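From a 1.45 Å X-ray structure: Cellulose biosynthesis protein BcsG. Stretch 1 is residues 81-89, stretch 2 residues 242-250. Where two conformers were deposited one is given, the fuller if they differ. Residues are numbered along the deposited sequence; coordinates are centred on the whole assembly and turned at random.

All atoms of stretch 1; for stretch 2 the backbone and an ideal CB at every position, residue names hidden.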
ATOM      1  N   SER A  81       5.524 -17.956  -7.870  1.00 14.81           N
ATOM      2  CA  SER A  81       5.326 -18.097  -9.308  0.50 15.65           C
ATOM      3  C   SER A  81       3.861 -18.036  -9.733  1.00 14.66           C
ATOM      4  O   SER A  81       3.529 -18.329 -10.894  1.00 17.10           O
ATOM      5  CB  SER A  81       5.972 -19.386  -9.817  0.50 18.97           C
ATOM      6  OG  SER A  81       5.385 -20.497  -9.192  0.50 21.78           O
ATOM      7  N   HIS A  82       2.972 -17.638  -8.808  1.00 13.52           N
ATOM      8  CA  HIS A  82       1.599 -17.428  -9.210  1.00 11.56           C
ATOM      9  C   HIS A  82       1.560 -16.413 -10.369  1.00 13.32           C
ATOM     10  O   HIS A  82       2.263 -15.403 -10.300  1.00 13.67           O
ATOM     11  CB  HIS A  82       0.746 -16.907  -8.051  1.00 12.18           C
ATOM     12  CG  HIS A  82      -0.710 -16.974  -8.364  1.00 11.45           C
ATOM     13  ND1 HIS A  82      -1.334 -16.075  -9.204  1.00 11.85           N
ATOM     14  CD2 HIS A  82      -1.650 -17.903  -8.028  1.00 11.03           C
ATOM     15  CE1 HIS A  82      -2.601 -16.442  -9.360  1.00 11.43           C
ATOM     16  NE2 HIS A  82      -2.819 -17.539  -8.642  1.00 10.83           N
ATOM     17  N   PRO A  83       0.755 -16.675 -11.425  1.00 11.93           N
ATOM     18  CA  PRO A  83       0.715 -15.783 -12.576  1.00 13.53           C
ATOM     19  C   PRO A  83       0.364 -14.333 -12.239  1.00 13.46           C
ATOM     20  O   PRO A  83       0.744 -13.450 -12.993  1.00 15.73           O
ATOM     21  CB  PRO A  83      -0.384 -16.380 -13.476  1.00 15.00           C
ATOM     22  CG  PRO A  83      -0.578 -17.780 -13.020  1.00 17.20           C
ATOM     23  CD  PRO A  83      -0.016 -17.926 -11.642  1.00 12.84           C
ATOM     24  N   LEU A  84      -0.319 -14.063 -11.123  1.00 12.94           N
ATOM     25  CA  LEU A  84      -0.702 -12.676 -10.775  1.00 12.37           C
ATOM     26  C   LEU A  84       0.518 -11.758 -10.794  1.00 12.84           C
ATOM     27  O   LEU A  84       0.439 -10.641 -11.315  1.00 13.31           O
ATOM     28  CB  LEU A  84      -1.366 -12.630  -9.385  1.00 13.23           C
ATOM     29  CG  LEU A  84      -1.727 -11.208  -8.881  1.00 14.66           C
ATOM     30  CD1 LEU A  84      -2.860 -10.624  -9.712  1.00 19.82           C
ATOM     31  CD2 LEU A  84      -2.085 -11.333  -7.410  1.00 16.20           C
ATOM     32  N   TRP A  85       1.648 -12.211 -10.250  1.00 13.34           N
ATOM     33  CA  TRP A  85       2.791 -11.320 -10.105  1.00 13.01           C
ATOM     34  C   TRP A  85       3.295 -10.843 -11.435  1.00 14.26           C
ATOM     35  O   TRP A  85       3.758  -9.728 -11.527  1.00 16.97           O
ATOM     36  CB  TRP A  85       3.943 -11.930  -9.277  1.00 14.81           C
ATOM     37  CG  TRP A  85       3.436 -12.507  -7.995  1.00 14.48           C
ATOM     38  CD1 TRP A  85       3.477 -13.828  -7.621  1.00 15.16           C
ATOM     39  CD2 TRP A  85       2.788 -11.802  -6.930  1.00 14.02           C
ATOM     40  NE1 TRP A  85       2.884 -13.985  -6.403  1.00 15.81           N
ATOM     41  CE2 TRP A  85       2.468 -12.763  -5.942  1.00 14.83           C
ATOM     42  CE3 TRP A  85       2.451 -10.433  -6.697  1.00 15.03           C
ATOM     43  CZ2 TRP A  85       1.810 -12.421  -4.760  1.00 16.44           C
ATOM     44  CZ3 TRP A  85       1.799 -10.118  -5.521  1.00 16.44           C
ATOM     45  CH2 TRP A  85       1.485 -11.109  -4.579  1.00 16.92           C
ATOM     46  N   SER A  86       3.188 -11.697 -12.446  0.70 14.30           N
ATOM     47  CA  SER A  86       3.677 -11.364 -13.757  0.70 15.13           C
ATOM     48  C   SER A  86       2.727 -10.440 -14.518  0.70 15.90           C
ATOM     49  O   SER A  86       3.111  -9.936 -15.587  0.70 19.14           O
ATOM     50  CB  SER A  86       3.954 -12.663 -14.547  0.70 16.42           C
ATOM     51  OG  SER A  86       2.739 -13.273 -14.916  0.70 18.45           O
ATOM     52  N   HIS A  87       1.510 -10.205 -13.995  1.00 15.15           N
ATOM     53  CA  HIS A  87       0.534  -9.437 -14.712  0.70 15.94           C
ATOM     54  C   HIS A  87       0.581  -7.946 -14.434  1.00 16.48           C
ATOM     55  O   HIS A  87       0.053  -7.159 -15.189  1.00 19.16           O
ATOM     56  CB  HIS A  87      -0.839 -10.088 -14.533  0.70 17.41           C
ATOM     57  CG  HIS A  87      -0.911 -11.458 -15.151  0.70 17.58           C
ATOM     58  ND1 HIS A  87      -1.858 -12.392 -14.801  0.70 19.58           N
ATOM     59  CD2 HIS A  87      -0.110 -12.071 -16.058  0.70 19.83           C
ATOM     60  CE1 HIS A  87      -1.672 -13.501 -15.491  0.70 20.80           C
ATOM     61  NE2 HIS A  87      -0.602 -13.342 -16.242  0.70 21.40           N
ATOM     62  N   PHE A  88       1.320  -7.550 -13.419  1.00 12.47           N
ATOM     63  CA  PHE A  88       1.449  -6.111 -13.122  1.00 11.77           C
ATOM     64  C   PHE A  88       2.299  -5.375 -14.140  1.00 11.53           C
ATOM     65  O   PHE A  88       3.113  -5.973 -14.833  1.00 14.04           O
ATOM     66  CB  PHE A  88       2.085  -5.934 -11.727  1.00 11.65           C
ATOM     67  CG  PHE A  88       1.161  -6.302 -10.599  1.00 12.00           C
ATOM     68  CD1 PHE A  88       0.130  -5.444 -10.225  1.00 12.30           C
ATOM     69  CD2 PHE A  88       1.312  -7.515  -9.956  1.00 13.07           C
ATOM     70  CE1 PHE A  88      -0.731  -5.801  -9.193  1.00 13.28           C
ATOM     71  CE2 PHE A  88       0.441  -7.908  -8.928  1.00 12.48           C
ATOM     72  CZ  PHE A  88      -0.580  -7.050  -8.551  1.00 12.77           C
ATOM     73  N   ASP A  89       2.113  -4.072 -14.216  1.00 10.68           N
ATOM     74  CA  ASP A  89       3.000  -3.230 -14.995  1.00 10.70           C
ATOM     75  C   ASP A  89       4.197  -2.805 -14.186  1.00 11.25           C
ATOM     76  O   ASP A  89       5.279  -2.669 -14.724  1.00 11.56           O
ATOM     77  CB  ASP A  89       2.283  -1.985 -15.502  1.00 11.80           C
ATOM     78  CG  ASP A  89       1.180  -2.286 -16.476  1.00 12.29           C
ATOM     79  OD1 ASP A  89       1.222  -3.350 -17.167  1.00 14.69           O
ATOM     80  OD2 ASP A  89       0.277  -1.425 -16.592  1.00 12.68           O
ATOM     81  N   UNK A 242      -5.530 -14.878  -5.255  1.00  9.12           N
ATOM     82  CA  UNK A 242      -4.745 -14.482  -6.411  1.00  9.04           C
ATOM     83  C   UNK A 242      -5.434 -14.919  -7.698  1.00  8.95           C
ATOM     84  O   UNK A 242      -5.406 -14.190  -8.687  1.00  9.67           O
ATOM     85  CB  UNK A 242      -3.336 -15.073  -6.331  1.00  9.04           C
ATOM     86  N   UNK A 243      -6.067 -16.096  -7.687  1.00  9.64           N
ATOM     87  CA  UNK A 243      -6.858 -16.529  -8.851  1.00  9.67           C
ATOM     88  C   UNK A 243      -8.047 -15.608  -9.108  1.00  9.56           C
ATOM     89  O   UNK A 243      -8.337 -15.283 -10.282  1.00  9.99           O
ATOM     90  CB  UNK A 243      -7.354 -17.962  -8.649  1.00  9.67           C
ATOM     91  N   UNK A 244      -8.689 -15.112  -8.033  1.00  9.52           N
ATOM     92  CA  UNK A 244      -9.802 -14.197  -8.228  1.00  9.92           C
ATOM     93  C   UNK A 244      -9.330 -12.839  -8.734  1.00 10.22           C
ATOM     94  O   UNK A 244      -9.983 -12.266  -9.599  1.00 10.53           O
ATOM     95  CB  UNK A 244     -10.580 -14.028  -6.922  1.00  9.92           C
ATOM     96  N   UNK A 245      -8.214 -12.336  -8.203  1.00  9.69           N
ATOM     97  CA  UNK A 245      -7.690 -11.062  -8.707  1.00 10.91           C
ATOM     98  C   UNK A 245      -7.292 -11.189 -10.172  1.00 11.55           C
ATOM     99  O   UNK A 245      -7.591 -10.293 -10.968  1.00 11.81           O
ATOM    100  CB  UNK A 245      -6.492 -10.604  -7.873  1.00 10.91           C
ATOM    101  N   UNK A 246      -6.646 -12.293 -10.541  0.70 11.46           N
ATOM    102  CA  UNK A 246      -6.271 -12.470 -11.932  0.70 13.85           C
ATOM    103  C   UNK A 246      -7.472 -12.579 -12.846  0.70 11.73           C
ATOM    104  O   UNK A 246      -7.465 -12.003 -13.941  0.70 13.34           O
ATOM    105  CB  UNK A 246      -5.394 -13.714 -12.084  0.70 13.85           C
ATOM    106  N   UNK A 247      -8.521 -13.267 -12.400  1.00 11.76           N
ATOM    107  CA  UNK A 247      -9.763 -13.378 -13.152  1.00 12.38           C
ATOM    108  C   UNK A 247     -10.366 -11.986 -13.317  1.00 13.42           C
ATOM    109  O   UNK A 247     -10.809 -11.634 -14.416  1.00 15.03           O
ATOM    110  CB  UNK A 247     -10.746 -14.322 -12.456  1.00 12.38           C
ATOM    111  N   UNK A 248     -10.348 -11.180 -12.256  1.00 11.67           N
ATOM    112  CA  UNK A 248     -10.845  -9.844 -12.374  1.00 12.59           C
ATOM    113  C   UNK A 248     -10.021  -8.971 -13.310  1.00 12.04           C
ATOM    114  O   UNK A 248     -10.596  -8.186 -14.073  1.00 13.06           O
ATOM    115  CB  UNK A 248     -10.907  -9.204 -10.986  1.00 12.59           C
ATOM    116  N   UNK A 249      -8.699  -9.111 -13.288  1.00 11.17           N
ATOM    117  CA  UNK A 249      -7.869  -8.358 -14.225  1.00 13.59           C
ATOM    118  C   UNK A 249      -8.310  -8.694 -15.649  1.00 15.49           C
ATOM    119  O   UNK A 249      -8.395  -7.803 -16.504  1.00 15.58           O
ATOM    120  CB  UNK A 249      -6.385  -8.671 -14.023  1.00 13.59           C
ATOM    121  N   UNK A 250      -8.579  -9.970 -15.915  1.00 14.79           N
ATOM    122  CA  UNK A 250      -9.089 -10.378 -17.261  1.00 16.84           C
ATOM    123  C   UNK A 250     -10.427  -9.706 -17.611  1.00 16.24           C
ATOM    124  O   UNK A 250     -10.611  -9.208 -18.755  1.00 18.75           O
ATOM    125  CB  UNK A 250      -9.263 -11.897 -17.318  1.00 16.84           C
TER

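Stretch 2 is helical throughout, so its positions fall into those that face the short, loop-flanked turn of stretch 1 and those that do not. Position 242 points toward stretch 1, and its ideal CB lies only 3.4 Å from His82 CE1, over the imidazole, with Leu84 CD2 at 4.1 Å and the indole of Trp85 beyond. A flat or branched apolar side chain would suit; an aromatic could meet both rings. The residue is Phe242. Its CB rests over the His82 face, 3.4 Å from the ring centroid, and its ring turns an edge to that same face while offering its own face to the edge of Trp85, with CZ 3.7 Å from Trp85 CZ2.

Position 243 points away, yet its CB is 4.6 Å from His82 NE2. Because His82 ND1 already accepts from Leu84 N (3.0 Å), capping the turn, NE2 is left to donate. A short acceptor that can bend back fits: Asp, Asn, perhaps a longer Glu or Gln. Asp243 does this, its OD1 2.8 Å from His82 NE2 near the ring plane. One imidazole thus links the cap of its own turn to the opposing helix.

Position 244 has nothing of stretch 1 within reach and tolerates many residues; it is Glu244.

Position 245 points toward stretch 1, with Leu84 CD1 4.1 Å from the ideal CB. Ala, Val, Ile, Leu or Met would serve. It is Leu245, which touches that methyl through its CB and adds only modest cover.

Position 246 faces the middle of the turn: its CA is 5.7 Å from Leu84 CA, and His87 ND1 lies 4.7 Å from the ideal CB. Small apolar residues could pack here, but a short acceptor exploits the imidazole. Asp246 has chi1 at -147°, between wells, and its OD1 accepts from His87 ND1 in a very short hydrogen bond of 2.4 Å, while OD1 also lies 4.0 Å from Leu84 CA.

Positions 247 and 248 are out of reach and stretch 1 sets no preference; they are Ala247 and Phe248.

Position 249 points toward stretch 1, but no atom there lies within 5.5 Å of its ideal CB. That gap asks for length: Leu, Met or an aromatic could reach Leu84 and Phe88. Phe249 brings CE2 to 3.7 Å from Leu84 CD1 and turns its edge to the Phe88 face in an offset arrangement. With 242, 245 and 246 it completes the hole that receives Leu84.

Position 250, out of reach, is Thr250.

Stretch 2 (242-250) FDELDAFFT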
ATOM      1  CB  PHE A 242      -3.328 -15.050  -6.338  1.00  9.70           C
ATOM      2  CG  PHE A 242      -2.535 -14.608  -5.121  1.00 10.16           C
ATOM      3  CD1 PHE A 242      -2.879 -13.486  -4.374  1.00 10.59           C
ATOM      4  CD2 PHE A 242      -1.390 -15.337  -4.755  1.00 11.98           C
ATOM      5  CE1 PHE A 242      -2.119 -13.151  -3.257  1.00 11.92           C
ATOM      6  CE2 PHE A 242      -0.638 -14.994  -3.634  1.00 11.71           C
ATOM      7  CZ  PHE A 242      -1.006 -13.883  -2.893  1.00 12.14           C
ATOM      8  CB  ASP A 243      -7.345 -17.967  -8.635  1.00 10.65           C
ATOM      9  CG  ASP A 243      -6.229 -19.015  -8.863  1.00 12.65           C
ATOM     10  OD1 ASP A 243      -5.180 -18.681  -9.482  1.00 14.71           O
ATOM     11  OD2 ASP A 243      -6.445 -20.177  -8.413  1.00 16.16           O
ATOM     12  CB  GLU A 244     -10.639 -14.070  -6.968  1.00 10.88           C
ATOM     13  CG  GLU A 244     -11.428 -15.343  -6.710  1.00 11.70           C
ATOM     14  CD  GLU A 244     -12.521 -15.180  -5.675  1.00 12.72           C
ATOM     15  OE1 GLU A 244     -12.557 -14.182  -4.916  1.00 14.36           O
ATOM     16  OE2 GLU A 244     -13.375 -16.112  -5.610  1.00 13.87           O
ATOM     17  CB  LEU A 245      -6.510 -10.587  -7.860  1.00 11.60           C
ATOM     18  CG  LEU A 245      -6.862 -10.186  -6.425  1.00 11.04           C
ATOM     19  CD1 LEU A 245      -5.566  -9.871  -5.679  1.00 12.70           C
ATOM     20  CD2 LEU A 245      -7.819  -8.989  -6.403  1.00 15.23           C
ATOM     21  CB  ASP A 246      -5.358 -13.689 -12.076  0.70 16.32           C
ATOM     22  CG  ASP A 246      -4.343 -13.517 -13.170  0.70 18.31           C
ATOM     23  OD1 ASP A 246      -3.759 -12.403 -13.294  0.70 18.66           O
ATOM     24  OD2 ASP A 246      -4.134 -14.496 -13.903  0.70 21.66           O
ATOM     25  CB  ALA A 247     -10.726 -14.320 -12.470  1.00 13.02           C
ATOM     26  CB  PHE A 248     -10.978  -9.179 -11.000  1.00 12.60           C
ATOM     27  CG  PHE A 248     -11.680  -7.878 -11.100  1.00 13.41           C
ATOM     28  CD1 PHE A 248     -13.031  -7.874 -11.529  1.00 15.72           C
ATOM     29  CD2 PHE A 248     -11.033  -6.691 -10.844  1.00 14.77           C
ATOM     30  CE1 PHE A 248     -13.734  -6.710 -11.658  1.00 15.27           C
ATOM     31  CE2 PHE A 248     -11.759  -5.465 -10.993  1.00 14.74           C
ATOM     32  CZ  PHE A 248     -13.094  -5.501 -11.423  1.00 15.82           C
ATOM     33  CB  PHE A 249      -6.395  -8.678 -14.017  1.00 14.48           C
ATOM     34  CG  PHE A 249      -5.781  -8.044 -12.793  1.00 14.93           C
ATOM     35  CD1 PHE A 249      -6.543  -7.325 -11.845  1.00 15.31           C
ATOM     36  CD2 PHE A 249      -4.403  -8.143 -12.598  1.00 19.56           C
ATOM     37  CE1 PHE A 249      -5.926  -6.743 -10.714  1.00 17.62           C
ATOM     38  CE2 PHE A 249      -3.793  -7.560 -11.494  1.00 21.11           C
ATOM     39  CZ  PHE A 249      -4.552  -6.879 -10.550  1.00 19.77           C
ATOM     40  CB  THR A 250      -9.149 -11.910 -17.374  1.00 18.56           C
ATOM     41  OG1 THR A 250      -7.823 -12.413 -17.158  1.00 22.51           O
ATOM     42  CG2 THR A 250      -9.618 -12.343 -18.732  1.00 20.68           C
TER
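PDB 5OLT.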